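Local coordinates for putative carboxynorspermidine decarboxylase protein (Sinorhizobium meliloti, PDB 3MT1), which probably decarboxylates carboxynorspermidine and carboxyspermidine to norspermidine and spermidine, using pyridoxal 5'-phosphate as cofactor, at residues T240-D248 with I258-M267; E3-A12 with K336-L345. All coordinates share one frame; numbering follows the deposited sequence.

Contact 1 of 2, residues T240-D248 with I258-M267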
loop_
_atom_site.group_PDB
_atom_site.type_symbol
_atom_site.label_atom_id
_atom_site.label_comp_id
_atom_site.label_asym_id
_atom_site.label_seq_id
_atom_site.Cartn_x
_atom_site.Cartn_y
_atom_site.Cartn_z
ATOM N N THR B 240 7.594 -4.740 18.148
ATOM C CA THR B 240 8.364 -4.117 17.089
ATOM C C THR B 240 8.133 -2.611 17.032
ATOM O O THR B 240 7.037 -2.152 17.247
ATOM C CB THR B 240 7.961 -4.756 15.741
ATOM O OG1 THR B 240 8.157 -6.186 15.817
ATOM C CG2 THR B 240 8.747 -4.170 14.545
ATOM N N THR B 241 9.174 -1.851 16.701
ATOM C CA THR B 241 9.043 -0.407 16.494
ATOM C C THR B 241 9.442 -0.007 15.069
ATOM O O THR B 241 10.189 -0.740 14.399
ATOM C CB THR B 241 9.921 0.371 17.477
ATOM O OG1 THR B 241 11.266 -0.141 17.399
ATOM C CG2 THR B 241 9.390 0.226 18.943
ATOM N N LEU B 242 8.936 1.141 14.603
ATOM C CA LEU B 242 9.459 1.767 13.393
ATOM C C LEU B 242 10.334 2.975 13.798
ATOM O O LEU B 242 9.809 3.979 14.270
ATOM C CB LEU B 242 8.323 2.189 12.418
ATOM C CG LEU B 242 8.689 3.007 11.157
ATOM C CD1 LEU B 242 9.770 2.331 10.283
ATOM C CD2 LEU B 242 7.454 3.470 10.294
ATOM N N GLU B 243 11.648 2.871 13.599
ATOM C CA GLU B 243 12.586 3.928 13.948
ATOM C C GLU B 243 12.734 5.023 12.880
ATOM O O GLU B 243 13.069 4.716 11.732
ATOM C CB GLU B 243 13.942 3.297 14.247
ATOM C CG GLU B 243 13.877 2.212 15.335
ATOM C CD GLU B 243 13.365 2.727 16.686
ATOM O OE1 GLU B 243 13.752 3.850 17.135
ATOM O OE2 GLU B 243 12.570 1.997 17.313
ATOM N N VAL B 244 12.503 6.287 13.240
ATOM C CA VAL B 244 12.635 7.392 12.264
ATOM C C VAL B 244 13.419 8.623 12.805
ATOM O O VAL B 244 13.631 8.758 14.013
ATOM C CB VAL B 244 11.265 7.896 11.702
ATOM C CG1 VAL B 244 10.438 6.755 11.115
ATOM C CG2 VAL B 244 10.470 8.639 12.783
ATOM N N THR B 245 13.818 9.510 11.892
ATOM C CA THR B 245 14.565 10.688 12.211
ATOM C C THR B 245 13.731 11.874 11.784
ATOM O O THR B 245 12.993 11.784 10.815
ATOM C CB THR B 245 15.936 10.698 11.473
ATOM O OG1 THR B 245 16.703 9.569 11.891
ATOM C CG2 THR B 245 16.738 11.901 11.835
ATOM N N VAL B 246 13.854 12.989 12.509
ATOM C CA VAL B 246 13.246 14.251 12.075
ATOM C C VAL B 246 14.172 14.881 11.063
ATOM O O VAL B 246 15.385 14.888 11.252
ATOM C CB VAL B 246 13.023 15.193 13.245
ATOM C CG1 VAL B 246 12.637 16.599 12.775
ATOM C CG2 VAL B 246 11.962 14.600 14.172
ATOM N N LEU B 247 13.594 15.375 9.975
ATOM C CA LEU B 247 14.352 15.952 8.874
ATOM C C LEU B 247 14.138 17.468 8.741
ATOM O O LEU B 247 15.005 18.180 8.258
ATOM C CB LEU B 247 13.964 15.265 7.560
ATOM C CG LEU B 247 14.163 13.773 7.375
ATOM C CD1 LEU B 247 13.610 13.457 6.059
ATOM C CD2 LEU B 247 15.627 13.367 7.428
ATOM N N ASP B 248 12.974 17.950 9.150
ATOM C CA ASP B 248 12.681 19.370 9.117
ATOM C C ASP B 248 11.652 19.732 10.160
ATOM O O ASP B 248 10.849 18.911 10.591
ATOM C CB ASP B 248 12.206 19.828 7.739
ATOM C CG ASP B 248 12.548 21.293 7.460
ATOM O OD1 ASP B 248 13.533 21.834 8.049
ATOM O OD2 ASP B 248 11.827 21.901 6.633
ATOM N N ILE B 258 8.729 16.729 10.168
ATOM C CA ILE B 258 8.808 15.765 9.068
ATOM C C ILE B 258 9.798 14.655 9.394
ATOM O O ILE B 258 10.944 14.936 9.740
ATOM C CB ILE B 258 9.316 16.427 7.753
ATOM C CG1 ILE B 258 8.744 17.845 7.566
ATOM C CG2 ILE B 258 9.057 15.497 6.511
ATOM C CD1 ILE B 258 7.274 17.870 7.132
ATOM N N VAL B 259 9.376 13.404 9.247
ATOM C CA VAL B 259 10.257 12.277 9.480
ATOM C C VAL B 259 10.552 11.519 8.186
ATOM O O VAL B 259 9.855 11.688 7.156
ATOM C CB VAL B 259 9.708 11.306 10.537
ATOM C CG1 VAL B 259 9.431 12.062 11.849
ATOM C CG2 VAL B 259 8.465 10.574 10.029
ATOM N N ASP B 260 11.591 10.685 8.245
ATOM C CA ASP B 260 12.088 10.060 7.043
ATOM C C ASP B 260 11.310 8.783 6.690
ATOM O O ASP B 260 11.889 7.756 6.396
ATOM C CB ASP B 260 13.593 9.847 7.110
ATOM C CG ASP B 260 14.032 8.902 8.244
ATOM O OD1 ASP B 260 13.206 8.501 9.117
ATOM O OD2 ASP B 260 15.252 8.565 8.252
ATOM N N SER B 261 9.996 8.882 6.682
ATOM C CA SER B 261 9.148 7.747 6.451
ATOM C C SER B 261 7.824 8.287 5.939
ATOM O O SER B 261 7.661 9.505 5.832
ATOM C CB SER B 261 8.936 7.010 7.773
ATOM O OG SER B 261 8.136 5.852 7.640
ATOM N N SER B 262 6.874 7.396 5.657
ATOM C CA SER B 262 5.553 7.759 5.137
ATOM C C SER B 262 4.507 6.724 5.574
ATOM O O SER B 262 4.708 5.517 5.393
ATOM C CB SER B 262 5.640 7.806 3.619
ATOM O OG SER B 262 4.407 8.099 3.015
ATOM N N ILE B 263 3.393 7.178 6.157
ATOM C CA ILE B 263 2.353 6.225 6.531
ATOM C C ILE B 263 1.789 5.477 5.331
ATOM O O ILE B 263 1.392 4.321 5.473
ATOM C CB ILE B 263 1.191 6.809 7.397
ATOM C CG1 ILE B 263 0.423 7.921 6.669
ATOM C CG2 ILE B 263 1.705 7.302 8.721
ATOM C CD1 ILE B 263 -0.959 8.094 7.199
ATOM N N GLU B 264 1.787 6.096 4.149
ATOM C CA GLU B 264 1.252 5.399 2.999
ATOM C C GLU B 264 2.139 4.224 2.605
ATOM O O GLU B 264 1.645 3.149 2.233
ATOM C CB GLU B 264 0.987 6.321 1.786
ATOM C CG GLU B 264 0.296 5.537 0.674
ATOM C CD GLU B 264 -0.294 6.392 -0.419
ATOM O OE1 GLU B 264 -0.493 7.592 -0.187
ATOM O OE2 GLU B 264 -0.533 5.878 -1.526
ATOM N N ALA B 265 3.445 4.425 2.718
ATOM C CA ALA B 265 4.389 3.438 2.226
ATOM C C ALA B 265 4.733 2.414 3.283
ATOM O O ALA B 265 5.140 1.306 2.949
ATOM C CB ALA B 265 5.648 4.117 1.739
ATOM N N HIS B 266 4.598 2.787 4.547
ATOM C CA HIS B 266 5.258 2.034 5.642
ATOM C C HIS B 266 4.358 1.523 6.748
ATOM O O HIS B 266 4.747 0.613 7.458
ATOM C CB HIS B 266 6.417 2.836 6.241
ATOM C CG HIS B 266 7.391 3.301 5.210
ATOM N ND1 HIS B 266 8.099 4.478 5.320
ATOM C CD2 HIS B 266 7.753 2.753 4.019
ATOM C CE1 HIS B 266 8.869 4.624 4.255
ATOM N NE2 HIS B 266 8.671 3.597 3.446
HETATM N N MSE B 267 3.172 2.106 6.895
HETATM C CA MSE B 267 2.240 1.761 7.975
HETATM C C MSE B 267 0.822 2.044 7.462
HETATM O O MSE B 267 0.070 2.860 8.003
HETATM C CB MSE B 267 2.595 2.572 9.217
HETATM C CG MSE B 267 3.705 1.938 10.118
HETATM SE SE MSE B 267 3.866 3.081 11.708
HETATM C CE MSE B 267 2.626 2.076 12.861
#

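Contact 2 of 2, residues E3-A12 with K336-L345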
loop_
_atom_site.group_PDB
_atom_site.type_symbol
_atom_site.label_atom_id
_atom_site.label_comp_id
_atom_site.label_asym_id
_atom_site.label_seq_id
_atom_site.Cartn_x
_atom_site.Cartn_y
_atom_site.Cartn_z
ATOM N N GLU B 3 20.817 2.977 9.224
ATOM C CA GLU B 3 20.161 4.278 9.069
ATOM C C GLU B 3 18.638 4.183 9.112
ATOM O O GLU B 3 18.059 3.156 8.788
ATOM C CB GLU B 3 20.557 4.944 7.752
ATOM C CG GLU B 3 22.028 4.892 7.425
ATOM C CD GLU B 3 22.508 6.166 6.763
ATOM O OE1 GLU B 3 21.797 6.673 5.859
ATOM O OE2 GLU B 3 23.594 6.675 7.159
ATOM N N THR B 4 17.981 5.269 9.490
ATOM C CA THR B 4 16.544 5.230 9.528
ATOM C C THR B 4 16.019 5.396 8.098
ATOM O O THR B 4 16.732 5.849 7.235
ATOM C CB THR B 4 15.948 6.258 10.507
ATOM O OG1 THR B 4 16.454 7.548 10.213
ATOM C CG2 THR B 4 16.321 5.901 11.907
ATOM N N PRO B 5 14.786 4.970 7.835
ATOM C CA PRO B 5 13.908 4.264 8.742
ATOM C C PRO B 5 14.227 2.783 8.740
ATOM O O PRO B 5 14.763 2.255 7.747
ATOM C CB PRO B 5 12.523 4.493 8.120
ATOM C CG PRO B 5 12.765 4.604 6.663
ATOM C CD PRO B 5 14.113 5.314 6.563
ATOM N N TYR B 6 13.905 2.113 9.835
ATOM C CA TYR B 6 13.887 0.664 9.862
ATOM C C TYR B 6 12.843 0.162 10.886
ATOM O O TYR B 6 12.485 0.893 11.838
ATOM C CB TYR B 6 15.285 0.087 10.148
ATOM C CG TYR B 6 15.959 0.647 11.382
ATOM C CD1 TYR B 6 15.783 0.058 12.628
ATOM C CD2 TYR B 6 16.783 1.761 11.301
ATOM C CE1 TYR B 6 16.421 0.572 13.766
ATOM C CE2 TYR B 6 17.409 2.279 12.431
ATOM C CZ TYR B 6 17.212 1.682 13.658
ATOM O OH TYR B 6 17.827 2.202 14.770
ATOM N N TYR B 7 12.337 -1.054 10.652
ATOM C CA TYR B 7 11.460 -1.724 11.591
ATOM C C TYR B 7 12.371 -2.513 12.498
ATOM O O TYR B 7 13.200 -3.297 12.004
ATOM C CB TYR B 7 10.545 -2.709 10.867
ATOM C CG TYR B 7 9.603 -2.145 9.811
ATOM C CD1 TYR B 7 9.898 -2.286 8.449
ATOM C CD2 TYR B 7 8.386 -1.554 10.165
ATOM C CE1 TYR B 7 9.039 -1.795 7.461
ATOM C CE2 TYR B 7 7.501 -1.058 9.189
ATOM C CZ TYR B 7 7.837 -1.183 7.827
ATOM O OH TYR B 7 6.996 -0.704 6.823
ATOM N N LEU B 8 12.238 -2.351 13.812
ATOM C CA LEU B 8 13.140 -3.059 14.730
ATOM C C LEU B 8 12.369 -4.100 15.507
ATOM O O LEU B 8 11.508 -3.782 16.319
ATOM C CB LEU B 8 13.823 -2.074 15.671
ATOM C CG LEU B 8 14.856 -2.588 16.682
ATOM C CD1 LEU B 8 15.884 -3.419 16.045
ATOM C CD2 LEU B 8 15.558 -1.420 17.409
ATOM N N ILE B 9 12.645 -5.356 15.236
ATOM C CA ILE B 9 11.958 -6.392 15.941
ATOM C C ILE B 9 12.755 -6.763 17.179
ATOM O O ILE B 9 13.890 -7.228 17.080
ATOM C CB ILE B 9 11.741 -7.610 15.053
ATOM C CG1 ILE B 9 10.838 -7.230 13.860
ATOM C CG2 ILE B 9 11.186 -8.798 15.888
ATOM C CD1 ILE B 9 11.017 -8.175 12.641
ATOM N N ASP B 10 12.155 -6.528 18.343
ATOM C CA ASP B 10 12.807 -6.821 19.600
ATOM C C ASP B 10 12.707 -8.323 19.959
ATOM O O ASP B 10 11.648 -8.820 20.358
ATOM C CB ASP B 10 12.268 -5.925 20.747
ATOM C CG ASP B 10 13.012 -6.157 22.073
ATOM O OD1 ASP B 10 13.816 -5.275 22.488
ATOM O OD2 ASP B 10 12.827 -7.252 22.693
ATOM N N LYS B 11 13.841 -9.013 19.863
ATOM C CA LYS B 11 13.884 -10.429 20.131
ATOM C C LYS B 11 13.249 -10.799 21.503
ATOM O O LYS B 11 12.431 -11.728 21.596
ATOM C CB LYS B 11 15.320 -10.938 20.038
ATOM C CG LYS B 11 15.349 -12.397 19.757
ATOM C CD LYS B 11 16.614 -13.024 20.104
ATOM C CE LYS B 11 16.482 -14.523 19.900
ATOM N NZ LYS B 11 17.600 -15.249 20.545
ATOM N N ALA B 12 13.617 -10.078 22.558
ATOM C CA ALA B 12 13.084 -10.390 23.894
ATOM C C ALA B 12 11.550 -10.190 24.049
ATOM O O ALA B 12 10.900 -10.963 24.746
ATOM C CB ALA B 12 13.850 -9.633 24.980
ATOM N N LYS B 336 12.446 5.882 0.452
ATOM C CA LYS B 336 13.252 4.785 0.968
ATOM C C LYS B 336 12.411 3.810 1.783
ATOM O O LYS B 336 11.653 4.226 2.658
ATOM C CB LYS B 336 14.395 5.337 1.834
ATOM C CG LYS B 336 15.566 4.373 1.841
ATOM C CD LYS B 336 16.661 4.724 2.833
ATOM C CE LYS B 336 17.653 3.569 2.891
ATOM N NZ LYS B 336 18.259 3.537 4.258
HETATM N N MSE B 337 12.530 2.529 1.472
HETATM C CA MSE B 337 11.794 1.535 2.177
HETATM C C MSE B 337 12.530 1.134 3.476
HETATM O O MSE B 337 13.744 1.036 3.492
HETATM C CB MSE B 337 11.566 0.335 1.263
HETATM C CG MSE B 337 10.577 -0.693 1.822
HETATM SE SE MSE B 337 10.324 -2.085 0.511
HETATM C CE MSE B 337 8.859 -1.269 -0.505
ATOM N N PRO B 338 11.799 0.901 4.575
ATOM C CA PRO B 338 12.601 0.714 5.774
ATOM C C PRO B 338 13.294 -0.626 5.819
ATOM O O PRO B 338 12.731 -1.629 5.399
ATOM C CB PRO B 338 11.576 0.855 6.915
ATOM C CG PRO B 338 10.413 1.651 6.324
ATOM C CD PRO B 338 10.384 1.201 4.886
ATOM N N ALA B 339 14.521 -0.638 6.311
ATOM C CA ALA B 339 15.257 -1.872 6.521
ATOM C C ALA B 339 14.508 -2.734 7.510
ATOM O O ALA B 339 13.711 -2.238 8.301
ATOM C CB ALA B 339 16.729 -1.565 7.056
ATOM N N ILE B 340 14.770 -4.027 7.484
ATOM C CA ILE B 340 14.183 -4.908 8.461
ATOM C C ILE B 340 15.319 -5.283 9.401
ATOM O O ILE B 340 16.368 -5.750 8.952
ATOM C CB ILE B 340 13.547 -6.164 7.794
ATOM C CG1 ILE B 340 12.362 -5.770 6.904
ATOM C CG2 ILE B 340 13.141 -7.213 8.838
ATOM C CD1 ILE B 340 11.660 -7.017 6.166
ATOM N N ALA B 341 15.116 -5.038 10.697
ATOM C CA ALA B 341 16.152 -5.306 11.715
ATOM C C ALA B 341 15.631 -5.898 13.015
ATOM O O ALA B 341 14.465 -5.761 13.379
ATOM C CB ALA B 341 16.960 -4.083 11.980
ATOM N N ILE B 342 16.520 -6.601 13.681
ATOM C CA ILE B 342 16.222 -7.260 14.945
ATOM C C ILE B 342 17.106 -6.715 16.076
ATOM O O ILE B 342 18.338 -6.657 15.916
ATOM C CB ILE B 342 16.494 -8.769 14.799
ATOM C CG1 ILE B 342 15.535 -9.343 13.751
ATOM C CG2 ILE B 342 16.410 -9.476 16.157
ATOM C CD1 ILE B 342 15.758 -10.826 13.407
ATOM N N ARG B 343 16.502 -6.315 17.201
ATOM C CA ARG B 343 17.283 -6.072 18.431
ATOM C C ARG B 343 17.509 -7.414 19.116
ATOM O O ARG B 343 16.557 -8.035 19.557
ATOM C CB ARG B 343 16.576 -5.101 19.385
ATOM C CG ARG B 343 17.496 -4.558 20.493
ATOM C CD ARG B 343 16.754 -3.827 21.597
ATOM N NE ARG B 343 16.572 -2.400 21.301
ATOM C CZ ARG B 343 15.411 -1.814 20.965
ATOM N NH1 ARG B 343 14.280 -2.524 20.867
ATOM N NH2 ARG B 343 15.380 -0.497 20.718
ATOM N N GLU B 344 18.748 -7.883 19.169
ATOM C CA GLU B 344 19.024 -9.171 19.818
ATOM C C GLU B 344 19.145 -8.996 21.346
ATOM O O GLU B 344 19.029 -7.886 21.867
ATOM C CB GLU B 344 20.280 -9.854 19.251
ATOM C CG GLU B 344 20.453 -9.849 17.740
ATOM C CD GLU B 344 20.030 -11.134 17.017
ATOM O OE1 GLU B 344 19.085 -11.824 17.452
ATOM O OE2 GLU B 344 20.638 -11.451 15.968
ATOM N N LEU B 345 19.382 -10.096 22.058
ATOM C CA LEU B 345 19.443 -10.078 23.545
ATOM C C LEU B 345 20.559 -9.199 24.132
ATOM O O LEU B 345 20.324 -8.399 25.021
ATOM C CB LEU B 345 19.485 -11.511 24.088
ATOM C CG LEU B 345 18.242 -12.304 23.649
ATOM C CD1 LEU B 345 18.420 -13.772 23.918
ATOM C CD2 LEU B 345 16.972 -11.765 24.304
HETATM O O HOH W 1 11.655 -2.779 18.749
HETATM O O HOH W 2 15.453 -8.006 22.469
#

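Contact 1 of 2, residues T240-D248 with I258-M267
Asp260 reaches across to Thr245 and is bonded to it twice, once by its side chain and once by its backbone, just where the antiparallel hairpin of strands 240-251 and 255-259 comes apart. Its CB packs 3.8 Å from CD1 of Leu247, the two side chains meeting at about a right angle. From there chi1 of 62° places CG between the backbone N and the carbonyl carbon, turning the carboxylate back over Thr245. OD1 accepts the Thr245 N-H at 3.0 Å; the bond is fairly straight (165°), but the donor stands well above the carboxylate plane. OD1 also lies 3.3 Å from CB of Val244. OD2, at the tip, is probably hydrogen-bonded to OG1 of Thr4, which probably also bonds OG1 of Thr245. The backbone N of Asp260, centre of an inverse gamma turn, returns a more bent bond to Thr245 O. Beside it the hairpin pairs Val246 with Val259, and Leu247 N gives a 2.7 Å bond to Ile258 O.

Beyond the turn the chains part, and contact is made by side chains. CG2 of Val244 sits 3.6 Å from CB of Val259, while CG1 faces CB of Ser261. CD2 of Leu242 touches Ser261 OG. The same CD2 of Leu242 lies 3.9 Å from SE of Met267. Ser261 OG is itself hydrogen-bonded to His266 ND1 (2.7 Å), tying the loop to helix 263-266.

From Thr240 to Val244, strand 240-251 lies between strands 6-10 and 315-318; Phe301 of strand 300-306 packs on Val259 and Ser261, and Ala80 of the second subunit packs on Leu247 and Ile258.

Contact 2 of 2, residues E3-A12 with K336-L345
Pro5 to Lys11 and Pro338 to Arg343 form a parallel beta ladder, strand 6-10 beside strand 339-343, in the C-terminal beta domain of this class-II decarboxylase fold. Six backbone bonds pass back and forth. Ala339 N gives to Pro5 O, and Ala339 O takes the N-H of Tyr7; Tyr7 O then accepts from Ala341 N. The shortest follows, Ile9 N to Ala341 O at 2.6 Å and almost straight (173°). Arg343 N gives to Ile9 O, and Arg343 O receives Lys11 N at 2.9 Å, just as the chain enters helix 11-28. The other edge of strand 6-10 is satisfied by strand 240-251, where Tyr6 and Leu8 bond to Glu243 and Thr241.

Around this backbone, CB of Pro338 packs 3.7 Å from CE1 of Tyr7, whose hydroxyl goes on to His266 O; CG of Pro338 meets CG of Pro5. Leu8 has CG anti to the backbone N (chi1 -178°), which carries CD2 over one face of the Arg343 guanidinium, 3.4 Å from NH2.

Asp10 divides its carboxylate. OD2 caps the helix by accepting the N-H of Lys13, while OD1 forms a salt bridge with Arg343 NH1 at 3.2 Å, through the lone pair turned away from OD2. The carboxylate and guanidinium planes are 45° apart. Water 1 donates to Leu8 O and accepts only a weak bond from NH1 of Arg343. At the helix start, water 2 accepts the N-H of Ala12 at 2.8 Å and donates to Arg343 O.

How the contacts relate
Both contacts build the same mixed sheet, where strand 6-10 pairs with 240-251 on one edge and 339-343 on the other. Contact 1 is a local hairpin nested in the chain between the distant segments of contact 2. It is the more buried, with valines and a leucine packing between diverging chains, and few backbone bonds. Contact 2 keeps a regular parallel ladder over five residue pairs; its buried prolines and tyrosines give way to a more exposed salt bridge and waters where helix 11-28 starts. They meet directly: Thr4 is one joint, and the His266 ring packs on Lys336 and Pro338, CD2 of His266 lying 3.2 Å from CD of Pro338. Each also touches the second subunit.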